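Reducing end xylose-releasing exo-oligoxylanase (Bacillus halodurans, PDB 1WU4) hydrolyses xylooligosaccharides of three or more units, releasing xylose from the reducing end with inversion of anomeric configuration. Local coordinates at residues Phe193-Tyr198 with Pro242-Tyr247; Pro125-Glu130 with Phe187-Glu192; His199-Tyr204 with Ala225-Leu230. The protein carries 1 engineered substitution. All coordinates share one frame; numbering follows the deposited sequence.

Contact 1: residues Phe193-Tyr198 with Pro242-Tyr247; sequences FSDPSY and PEYAYY
Phe193 lays the CE1 corner of its ring against the ring of Tyr244, where CE1 lies 3.7 Å from Tyr244 CD2. The two ring planes are inclined at 33°, too steep for a parallel stack and far from perpendicular, so the evidence supports an oblique aromatic pair. Each ring also meets that of Phe187, and Tyr244 stacks on Tyr257, which places the pair within a larger aromatic cluster. The backbone of Phe193 is packed as well: its CA stands 3.9 Å above the plane of the Tyr247 ring, offset toward the rim.

Beside these rings the strands 193-194 and 245-246 pair in antiparallel fashion at one hydrogen-bonded pair, Ser194 with Ala245. Ser194 N donates to Ala245 O at 2.8 Å, and Ala245 N returns a nearly straight bond to Ser194 O at 3.0 Å, 169° at the hydrogen. Farther along, Pro196 CG touches the methyl CB of Ala245 at 3.9 Å, an apolar contact on the Ala245 side chain.

Asp195 has CG anti to its backbone N (chi1 -177°), which brings the carboxylate back over the turn that follows. There OD1 accepts the Ser197 hydroxyl, OG to OD1 2.7 Å, on the syn side but tilted from the carboxylate plane. Water 1 accepts from Ser197 N and lies 2.9 Å from both Asp195 OD1 and Pro242 O, a polar link between the segments.

The side chain of Asp195 comes within about 3 Å of that of Asp263, the proton acceptor inferred by similarity, and Glu243 OE2 accepts the backbone N-H of Asp263. Aromatic packing and one two-bond backbone pair thus accompany the carboxylates of Asp195 and Glu243 beside the probable catalytic base, where their charges would probably influence its surroundings.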
loop_
_atom_site.group_PDB
_atom_site.type_symbol
_atom_site.label_atom_id
_atom_site.label_comp_id
_atom_site.label_asym_id
_atom_site.label_seq_id
_atom_site.Cartn_x
_atom_site.Cartn_y
_atom_site.Cartn_z
ATOM N N PHE A 193 -7.319 -16.662 6.593
ATOM C CA PHE A 193 -6.226 -16.055 7.336
ATOM C C PHE A 193 -5.920 -14.738 6.642
ATOM O O PHE A 193 -6.477 -14.453 5.573
ATOM C CB PHE A 193 -4.999 -16.982 7.455
ATOM C CG PHE A 193 -4.316 -17.301 6.160
ATOM C CD1 PHE A 193 -3.357 -16.443 5.628
ATOM C CD2 PHE A 193 -4.579 -18.500 5.507
ATOM C CE1 PHE A 193 -2.668 -16.782 4.464
ATOM C CE2 PHE A 193 -3.896 -18.846 4.346
ATOM C CZ PHE A 193 -2.937 -17.986 3.826
ATOM N N SER A 194 -5.057 -13.928 7.239
ATOM C CA SER A 194 -4.784 -12.613 6.685
ATOM C C SER A 194 -3.313 -12.309 6.432
ATOM O O SER A 194 -2.458 -13.191 6.484
ATOM C CB SER A 194 -5.395 -11.562 7.624
ATOM O OG SER A 194 -5.499 -10.290 7.014
ATOM N N ASP A 195 -3.043 -11.039 6.148
ATOM C CA ASP A 195 -1.703 -10.537 5.865
ATOM C C ASP A 195 -1.700 -9.140 6.495
ATOM O O ASP A 195 -2.339 -8.222 5.983
ATOM C CB ASP A 195 -1.518 -10.468 4.344
ATOM C CG ASP A 195 -0.126 -10.035 3.930
ATOM O OD1 ASP A 195 0.383 -9.038 4.480
ATOM O OD2 ASP A 195 0.447 -10.689 3.025
ATOM N N PRO A 196 -0.998 -8.965 7.629
ATOM C CA PRO A 196 -0.947 -7.663 8.309
ATOM C C PRO A 196 -0.744 -6.427 7.428
ATOM O O PRO A 196 -1.422 -5.413 7.615
ATOM C CB PRO A 196 0.180 -7.852 9.319
ATOM C CG PRO A 196 -0.001 -9.287 9.717
ATOM C CD PRO A 196 -0.228 -9.977 8.378
ATOM N N SER A 197 0.171 -6.517 6.466
ATOM C CA SER A 197 0.466 -5.394 5.579
ATOM C C SER A 197 -0.701 -4.977 4.686
ATOM O O SER A 197 -0.667 -3.900 4.094
ATOM C CB SER A 197 1.686 -5.715 4.704
ATOM O OG SER A 197 1.378 -6.663 3.694
ATOM N N TYR A 198 -1.721 -5.825 4.586
ATOM C CA TYR A 198 -2.899 -5.536 3.765
ATOM C C TYR A 198 -3.911 -4.661 4.501
ATOM O O TYR A 198 -4.835 -4.120 3.890
ATOM C CB TYR A 198 -3.615 -6.834 3.387
ATOM C CG TYR A 198 -2.962 -7.696 2.326
ATOM C CD1 TYR A 198 -1.626 -7.525 1.959
ATOM C CD2 TYR A 198 -3.684 -8.726 1.723
ATOM C CE1 TYR A 198 -1.026 -8.369 1.012
ATOM C CE2 TYR A 198 -3.101 -9.567 0.786
ATOM C CZ TYR A 198 -1.776 -9.388 0.435
ATOM O OH TYR A 198 -1.205 -10.238 -0.488
ATOM N N PRO A 242 4.446 -10.375 11.059
ATOM C CA PRO A 242 4.713 -11.442 10.093
ATOM C C PRO A 242 4.073 -11.090 8.755
ATOM O O PRO A 242 3.191 -10.231 8.694
ATOM C CB PRO A 242 4.057 -12.657 10.737
ATOM C CG PRO A 242 2.849 -12.048 11.400
ATOM C CD PRO A 242 3.428 -10.798 12.041
ATOM N N GLU A 243 4.514 -11.744 7.686
ATOM C CA GLU A 243 3.936 -11.483 6.372
ATOM C C GLU A 243 2.490 -11.981 6.328
ATOM O O GLU A 243 1.596 -11.256 5.893
ATOM C CB GLU A 243 4.779 -12.144 5.286
ATOM C CG GLU A 243 6.135 -11.486 5.118
ATOM C CD GLU A 243 6.917 -12.061 3.961
ATOM O OE1 GLU A 243 7.376 -13.218 4.069
ATOM O OE2 GLU A 243 7.066 -11.353 2.942
ATOM N N TYR A 244 2.268 -13.220 6.763
ATOM C CA TYR A 244 0.920 -13.792 6.830
ATOM C C TYR A 244 0.632 -14.076 8.302
ATOM O O TYR A 244 1.535 -14.444 9.059
ATOM C CB TYR A 244 0.804 -15.131 6.096
ATOM C CG TYR A 244 0.985 -15.141 4.593
ATOM C CD1 TYR A 244 1.267 -13.979 3.872
ATOM C CD2 TYR A 244 0.921 -16.347 3.900
ATOM C CE1 TYR A 244 1.490 -14.033 2.485
ATOM C CE2 TYR A 244 1.139 -16.411 2.533
ATOM C CZ TYR A 244 1.427 -15.256 1.832
ATOM O OH TYR A 244 1.675 -15.353 0.479
ATOM N N ALA A 245 -0.624 -13.931 8.700
ATOM C CA ALA A 245 -1.007 -14.197 10.078
ATOM C C ALA A 245 -2.427 -14.734 10.115
ATOM O O ALA A 245 -3.257 -14.384 9.277
ATOM C CB ALA A 245 -0.910 -12.926 10.911
ATOM N N TYR A 246 -2.701 -15.600 11.081
ATOM C CA TYR A 246 -4.036 -16.151 11.237
ATOM C C TYR A 246 -4.911 -15.041 11.804
ATOM O O TYR A 246 -4.405 -13.989 12.202
ATOM C CB TYR A 246 -3.997 -17.332 12.207
ATOM C CG TYR A 246 -3.184 -18.497 11.701
ATOM C CD1 TYR A 246 -3.594 -19.223 10.582
ATOM C CD2 TYR A 246 -1.999 -18.876 12.334
ATOM C CE1 TYR A 246 -2.847 -20.295 10.107
ATOM C CE2 TYR A 246 -1.243 -19.947 11.865
ATOM C CZ TYR A 246 -1.672 -20.652 10.752
ATOM O OH TYR A 246 -0.931 -21.721 10.295
ATOM N N TYR A 247 -6.222 -15.258 11.842
ATOM C CA TYR A 247 -7.101 -14.238 12.394
ATOM C C TYR A 247 -6.793 -14.031 13.873
ATOM O O TYR A 247 -7.045 -12.956 14.412
ATOM C CB TYR A 247 -8.576 -14.621 12.235
ATOM C CG TYR A 247 -9.070 -14.672 10.806
ATOM C CD1 TYR A 247 -8.665 -13.722 9.866
ATOM C CD2 TYR A 247 -9.986 -15.642 10.408
ATOM C CE1 TYR A 247 -9.164 -13.740 8.563
ATOM C CE2 TYR A 247 -10.494 -15.667 9.113
ATOM C CZ TYR A 247 -10.081 -14.715 8.196
ATOM O OH TYR A 247 -10.591 -14.739 6.916
HETATM O O HOH W 1 2.272 -8.506 6.548
#

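Contact 2: residues Pro125-Glu130 with Phe187-Glu192; sequences PAPDGE and FIPEVE
Pro127 meets the carbonyl of Phe187 with one side of its pyrrolidine ring, and the approach tightens along the ring. CB is still 4.3 Å from Phe187 O; CG comes to 3.4 Å of Phe187 O, and CD, bonded back to the proline nitrogen, closes to 3.0 Å of that same oxygen. The contact is therefore one of ring carbons against a carbonyl, without a donor hydrogen on nitrogen or oxygen. CG and CD also brush Ile188 and Pro189 at longer range.

Two residues earlier, Pro125 meets Pro189 tip to tip: the CG atoms of the two rings lie 3.7 Å apart, and Pro125 CG is nearly as near to Pro189 CD. Ile188 adds a methyl contact of its own. With CG1 between the backbone N and the carbonyl carbon (chi1 54°), CG2 falls anti to that carbon and lies 3.7 Å from Pro125 O. The same methyl lies over one face of the Phe187 ring, toward its rim, while the CG1 arm of Ile188 leads away.

Backbone geometry defines both sides. Residues Ile188 to Val191 make a type I beta turn, whose closing bond is weak. Ala126 is the N-cap of helix 127-144, and Gly129 N donates to Ala126 O at 2.8 Å. Pro127, lacking an N-H, fits the first turn of a helix, where no intrahelical acceptor is required.

Asp128 touches Glu70, the proton donor inferred by similarity. The arrangement is a loop with a type I turn packed, proline against proline, on the N-terminus of helix 127-144, at the catalytic end of the (alpha/alpha)6 barrel of glycoside hydrolase family 8.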
loop_
_atom_site.group_PDB
_atom_site.type_symbol
_atom_site.label_atom_id
_atom_site.label_comp_id
_atom_site.label_asym_id
_atom_site.label_seq_id
_atom_site.Cartn_x
_atom_site.Cartn_y
_atom_site.Cartn_z
ATOM N N PRO A 125 -6.901 -13.359 -7.401
ATOM C CA PRO A 125 -6.621 -11.949 -7.111
ATOM C C PRO A 125 -5.772 -11.734 -5.859
ATOM O O PRO A 125 -5.516 -12.664 -5.099
ATOM C CB PRO A 125 -8.012 -11.368 -6.939
ATOM C CG PRO A 125 -8.701 -12.472 -6.181
ATOM C CD PRO A 125 -8.234 -13.739 -6.897
ATOM N N ALA A 126 -5.340 -10.493 -5.666
ATOM C CA ALA A 126 -4.551 -10.104 -4.500
ATOM C C ALA A 126 -5.306 -8.926 -3.884
ATOM O O ALA A 126 -5.273 -7.817 -4.412
ATOM C CB ALA A 126 -3.152 -9.678 -4.924
ATOM N N PRO A 127 -6.000 -9.156 -2.756
ATOM C CA PRO A 127 -6.780 -8.123 -2.065
ATOM C C PRO A 127 -6.140 -6.751 -1.863
ATOM O O PRO A 127 -6.841 -5.739 -1.891
ATOM C CB PRO A 127 -7.146 -8.796 -0.747
ATOM C CG PRO A 127 -7.328 -10.219 -1.160
ATOM C CD PRO A 127 -6.137 -10.455 -2.073
ATOM N N ASP A 128 -4.828 -6.696 -1.651
ATOM C CA ASP A 128 -4.204 -5.391 -1.460
ATOM C C ASP A 128 -4.256 -4.563 -2.743
ATOM O O ASP A 128 -4.200 -3.334 -2.703
ATOM C CB ASP A 128 -2.771 -5.527 -0.904
ATOM C CG ASP A 128 -1.827 -6.291 -1.818
ATOM O OD1 ASP A 128 -2.256 -7.257 -2.477
ATOM O OD2 ASP A 128 -0.629 -5.927 -1.847
ATOM N N GLY A 129 -4.383 -5.239 -3.881
ATOM C CA GLY A 129 -4.503 -4.528 -5.141
ATOM C C GLY A 129 -5.892 -3.912 -5.217
ATOM O O GLY A 129 -6.047 -2.718 -5.466
ATOM N N GLU A 130 -6.913 -4.729 -4.982
ATOM C CA GLU A 130 -8.288 -4.244 -5.026
ATOM C C GLU A 130 -8.533 -3.023 -4.139
ATOM O O GLU A 130 -9.167 -2.062 -4.566
ATOM C CB GLU A 130 -9.268 -5.359 -4.631
ATOM C CG GLU A 130 -9.832 -6.174 -5.801
ATOM C CD GLU A 130 -8.830 -7.131 -6.424
ATOM O OE1 GLU A 130 -9.213 -7.832 -7.387
ATOM O OE2 GLU A 130 -7.672 -7.190 -5.961
ATOM N N PHE A 187 -6.097 -12.810 3.065
ATOM C CA PHE A 187 -4.906 -12.891 2.225
ATOM C C PHE A 187 -5.387 -13.073 0.782
ATOM O O PHE A 187 -4.893 -12.416 -0.134
ATOM C CB PHE A 187 -4.024 -14.066 2.643
ATOM C CG PHE A 187 -2.982 -14.409 1.628
ATOM C CD1 PHE A 187 -2.075 -13.448 1.194
ATOM C CD2 PHE A 187 -2.947 -15.675 1.057
ATOM C CE1 PHE A 187 -1.152 -13.740 0.198
ATOM C CE2 PHE A 187 -2.029 -15.977 0.061
ATOM C CZ PHE A 187 -1.131 -15.005 -0.371
ATOM N N ILE A 188 -6.333 -13.993 0.595
ATOM C CA ILE A 188 -6.968 -14.232 -0.703
ATOM C C ILE A 188 -8.401 -14.653 -0.384
ATOM O O ILE A 188 -8.690 -15.096 0.727
ATOM C CB ILE A 188 -6.244 -15.302 -1.579
ATOM C CG1 ILE A 188 -6.073 -16.615 -0.822
ATOM C CG2 ILE A 188 -4.906 -14.755 -2.053
ATOM C CD1 ILE A 188 -5.402 -17.700 -1.660
ATOM N N PRO A 189 -9.323 -14.512 -1.346
ATOM C CA PRO A 189 -10.730 -14.867 -1.137
ATOM C C PRO A 189 -11.086 -16.235 -0.563
ATOM O O PRO A 189 -12.009 -16.338 0.247
ATOM C CB PRO A 189 -11.346 -14.656 -2.519
ATOM C CG PRO A 189 -10.502 -13.567 -3.103
ATOM C CD PRO A 189 -9.112 -14.004 -2.713
ATOM N N GLU A 190 -10.363 -17.276 -0.965
ATOM C CA GLU A 190 -10.683 -18.625 -0.507
ATOM C C GLU A 190 -10.004 -19.159 0.749
ATOM O O GLU A 190 -10.158 -20.334 1.073
ATOM C CB GLU A 190 -10.476 -19.629 -1.649
ATOM C CG GLU A 190 -9.066 -19.685 -2.220
ATOM C CD GLU A 190 -8.829 -18.664 -3.320
ATOM O OE1 GLU A 190 -8.806 -17.451 -3.025
ATOM O OE2 GLU A 190 -8.669 -19.081 -4.488
ATOM N N VAL A 191 -9.252 -18.325 1.457
ATOM C CA VAL A 191 -8.613 -18.800 2.681
ATOM C C VAL A 191 -9.184 -18.061 3.878
ATOM O O VAL A 191 -9.900 -17.071 3.722
ATOM C CB VAL A 191 -7.075 -18.606 2.658
ATOM C CG1 VAL A 191 -6.475 -19.375 1.494
ATOM C CG2 VAL A 191 -6.727 -17.126 2.571
ATOM N N GLU A 192 -8.883 -18.552 5.074
ATOM C CA GLU A 192 -9.368 -17.907 6.277
ATOM C C GLU A 192 -8.235 -17.424 7.179
ATOM O O GLU A 192 -8.172 -17.758 8.362
ATOM C CB GLU A 192 -10.311 -18.833 7.055
ATOM C CG GLU A 192 -11.684 -19.053 6.403
ATOM C CD GLU A 192 -12.437 -17.760 6.094
ATOM O OE1 GLU A 192 -12.348 -16.791 6.876
ATOM O OE2 GLU A 192 -13.143 -17.719 5.063
#

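Contact 3: residues His199-Tyr204 with Ala225-Leu230; sequences HLPHFY and ASREYL
His199 uses its imidazole edge and one face at once against helix 216-233. ND1 and Ser226 OG are hydrogen-bonded at 2.7 Å, with either atom able to be the donor, while Tyr229 CD2 lies over the ring face, 3.3 Å above its plane and toward the rim. The ring planes are 35° apart, an oblique pair. CG of His199 is anti to the carbonyl carbon (chi1 -68°), which lets NE2 reach Ser194 OG in a second hydrogen bond, so both nitrogens are engaged. An alanine here would probably leave Ser226 OG without its ring partner, open a gap over Tyr229 and deprive Ser194 OG of one of its mates.

Leu200 is the N-cap of helix 201-210. Its N-H reaches Tyr204 OH at 3.1 Å, and its carbonyl oxygen sits over the centre of the Tyr204 ring.

Next, Pro201 CB packs on the Arg227 side chain, 3.6 Å from CG and directly above the middle of one guanidinium face. That chain runs extended from CG to NE, and salt bridges to Asp274 and Glu205 fix its head.

Tyr204 completes the segment with a ring edge: CE2 is 3.3 Å from Ser226 OG, which lies in the ring plane. Its hydroxyl also bonds Glu131 of helix 127-144, while its ring meets Trp178 edge-to-face.

Ser226 OG is thus bonded to one ring and touched by the edge of another, where the start of one helix meets the flank of the next. Contact between successive helices of this kind is found throughout the (alpha/alpha)6 barrel.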
loop_
_atom_site.group_PDB
_atom_site.type_symbol
_atom_site.label_atom_id
_atom_site.label_comp_id
_atom_site.label_asym_id
_atom_site.label_seq_id
_atom_site.Cartn_x
_atom_site.Cartn_y
_atom_site.Cartn_z
ATOM N N HIS A 199 -3.756 -4.538 5.816
ATOM C CA HIS A 199 -4.698 -3.761 6.610
ATOM C C HIS A 199 -4.497 -2.261 6.500
ATOM O O HIS A 199 -3.474 -1.721 6.923
ATOM C CB HIS A 199 -4.633 -4.222 8.066
ATOM C CG HIS A 199 -5.160 -5.609 8.264
ATOM N ND1 HIS A 199 -6.427 -5.860 8.743
ATOM C CD2 HIS A 199 -4.630 -6.814 7.951
ATOM C CE1 HIS A 199 -6.655 -7.161 8.713
ATOM N NE2 HIS A 199 -5.582 -7.762 8.236
ATOM N N LEU A 200 -5.497 -1.596 5.931
ATOM C CA LEU A 200 -5.460 -0.156 5.716
ATOM C C LEU A 200 -6.686 0.492 6.350
ATOM O O LEU A 200 -7.621 0.905 5.654
ATOM C CB LEU A 200 -5.436 0.123 4.212
ATOM C CG LEU A 200 -4.362 -0.628 3.415
ATOM C CD1 LEU A 200 -4.575 -0.388 1.926
ATOM C CD2 LEU A 200 -2.971 -0.177 3.844
ATOM N N PRO A 201 -6.696 0.604 7.689
ATOM C CA PRO A 201 -7.846 1.210 8.363
ATOM C C PRO A 201 -8.180 2.602 7.854
ATOM O O PRO A 201 -9.353 2.983 7.802
ATOM C CB PRO A 201 -7.442 1.188 9.840
ATOM C CG PRO A 201 -5.946 1.201 9.800
ATOM C CD PRO A 201 -5.624 0.285 8.647
ATOM N N HIS A 202 -7.151 3.357 7.477
ATOM C CA HIS A 202 -7.355 4.703 6.962
ATOM C C HIS A 202 -8.091 4.682 5.620
ATOM O O HIS A 202 -8.838 5.607 5.306
ATOM C CB HIS A 202 -6.016 5.457 6.864
ATOM C CG HIS A 202 -4.906 4.667 6.243
ATOM N ND1 HIS A 202 -4.539 3.416 6.690
ATOM C CD2 HIS A 202 -4.057 4.968 5.230
ATOM C CE1 HIS A 202 -3.511 2.981 5.981
ATOM N NE2 HIS A 202 -3.199 3.904 5.090
ATOM N N PHE A 203 -7.889 3.628 4.834
ATOM C CA PHE A 203 -8.592 3.493 3.560
ATOM C C PHE A 203 -10.055 3.158 3.858
ATOM O O PHE A 203 -10.970 3.721 3.254
ATOM C CB PHE A 203 -7.992 2.358 2.720
ATOM C CG PHE A 203 -6.766 2.740 1.929
ATOM C CD1 PHE A 203 -5.770 3.544 2.481
ATOM C CD2 PHE A 203 -6.588 2.254 0.636
ATOM C CE1 PHE A 203 -4.615 3.857 1.758
ATOM C CE2 PHE A 203 -5.438 2.559 -0.093
ATOM C CZ PHE A 203 -4.451 3.360 0.466
ATOM N N TYR A 204 -10.274 2.246 4.802
ATOM C CA TYR A 204 -11.634 1.831 5.142
ATOM C C TYR A 204 -12.460 2.975 5.725
ATOM O O TYR A 204 -13.671 3.027 5.526
ATOM C CB TYR A 204 -11.605 0.634 6.104
ATOM C CG TYR A 204 -10.636 -0.460 5.696
ATOM C CD1 TYR A 204 -10.267 -0.640 4.358
ATOM C CD2 TYR A 204 -10.035 -1.272 6.654
ATOM C CE1 TYR A 204 -9.312 -1.584 3.993
ATOM C CE2 TYR A 204 -9.081 -2.224 6.299
ATOM C CZ TYR A 204 -8.719 -2.368 4.966
ATOM O OH TYR A 204 -7.721 -3.252 4.624
ATOM N N ALA A 225 -11.711 -2.958 13.265
ATOM C CA ALA A 225 -11.213 -4.327 13.351
ATOM C C ALA A 225 -9.741 -4.400 12.948
ATOM O O ALA A 225 -8.946 -5.095 13.584
ATOM C CB ALA A 225 -12.046 -5.250 12.466
ATOM N N SER A 226 -9.375 -3.691 11.887
ATOM C CA SER A 226 -7.989 -3.706 11.438
ATOM C C SER A 226 -7.045 -3.049 12.438
ATOM O O SER A 226 -5.926 -3.521 12.636
ATOM C CB SER A 226 -7.855 -3.028 10.074
ATOM O OG SER A 226 -8.309 -3.893 9.046
ATOM N N ARG A 227 -7.485 -1.965 13.068
ATOM C CA ARG A 227 -6.635 -1.299 14.047
ATOM C C ARG A 227 -6.380 -2.225 15.235
ATOM O O ARG A 227 -5.266 -2.292 15.755
ATOM C CB ARG A 227 -7.270 0.019 14.512
ATOM C CG ARG A 227 -7.338 1.076 13.409
ATOM C CD ARG A 227 -7.404 2.490 13.974
ATOM N NE ARG A 227 -7.312 3.507 12.927
ATOM C CZ ARG A 227 -8.349 3.976 12.243
ATOM N NH1 ARG A 227 -9.571 3.526 12.493
ATOM N NH2 ARG A 227 -8.165 4.892 11.300
ATOM N N GLU A 228 -7.406 -2.957 15.652
ATOM C CA GLU A 228 -7.241 -3.878 16.768
ATOM C C GLU A 228 -6.389 -5.077 16.367
ATOM O O GLU A 228 -5.602 -5.586 17.166
ATOM C CB GLU A 228 -8.604 -4.347 17.280
ATOM C CG GLU A 228 -9.348 -3.281 18.066
ATOM C CD GLU A 228 -8.532 -2.763 19.238
ATOM O OE1 GLU A 228 -8.174 -3.572 20.120
ATOM O OE2 GLU A 228 -8.242 -1.548 19.277
ATOM N N TYR A 229 -6.532 -5.516 15.121
ATOM C CA TYR A 229 -5.780 -6.659 14.619
ATOM C C TYR A 229 -4.283 -6.365 14.604
ATOM O O TYR A 229 -3.473 -7.213 14.977
ATOM C CB TYR A 229 -6.260 -7.012 13.208
ATOM C CG TYR A 229 -5.610 -8.236 12.602
ATOM C CD1 TYR A 229 -5.818 -9.508 13.142
ATOM C CD2 TYR A 229 -4.809 -8.126 11.467
ATOM C CE1 TYR A 229 -5.247 -10.638 12.561
ATOM C CE2 TYR A 229 -4.234 -9.247 10.879
ATOM C CZ TYR A 229 -4.458 -10.498 11.429
ATOM O OH TYR A 229 -3.900 -11.605 10.835
ATOM N N LEU A 230 -3.915 -5.164 14.173
ATOM C CA LEU A 230 -2.507 -4.800 14.127
ATOM C C LEU A 230 -1.872 -4.877 15.515
ATOM O O LEU A 230 -0.695 -5.216 15.649
ATOM C CB LEU A 230 -2.334 -3.395 13.533
ATOM C CG LEU A 230 -2.586 -3.288 12.024
ATOM C CD1 LEU A 230 -2.418 -1.843 11.587
ATOM C CD2 LEU A 230 -1.630 -4.187 11.269
#

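Contact 2 (125-130 with 187-192) closes along the chain before contact 1 (193-198 with 242-247) opens, and contact 3 (199-204 with 225-230) is nested in the loop that contact 1 closes. Contact 1 is central: its centre lies about 11 Å from that of contact 2 and about 12 Å from that of contact 3, and it touches both. Glu192 OE1 and Tyr247 OH, 2.7 Å apart, tie it to contact 2; Tyr246 O and Tyr229 OH, 2.8 Å apart, tie it to contact 3. Contacts 2 and 3 do not touch. Helices 127-144, 201-210 and 216-233 are thereby joined to the two-stranded sheet and loops beside the predicted catalytic residues.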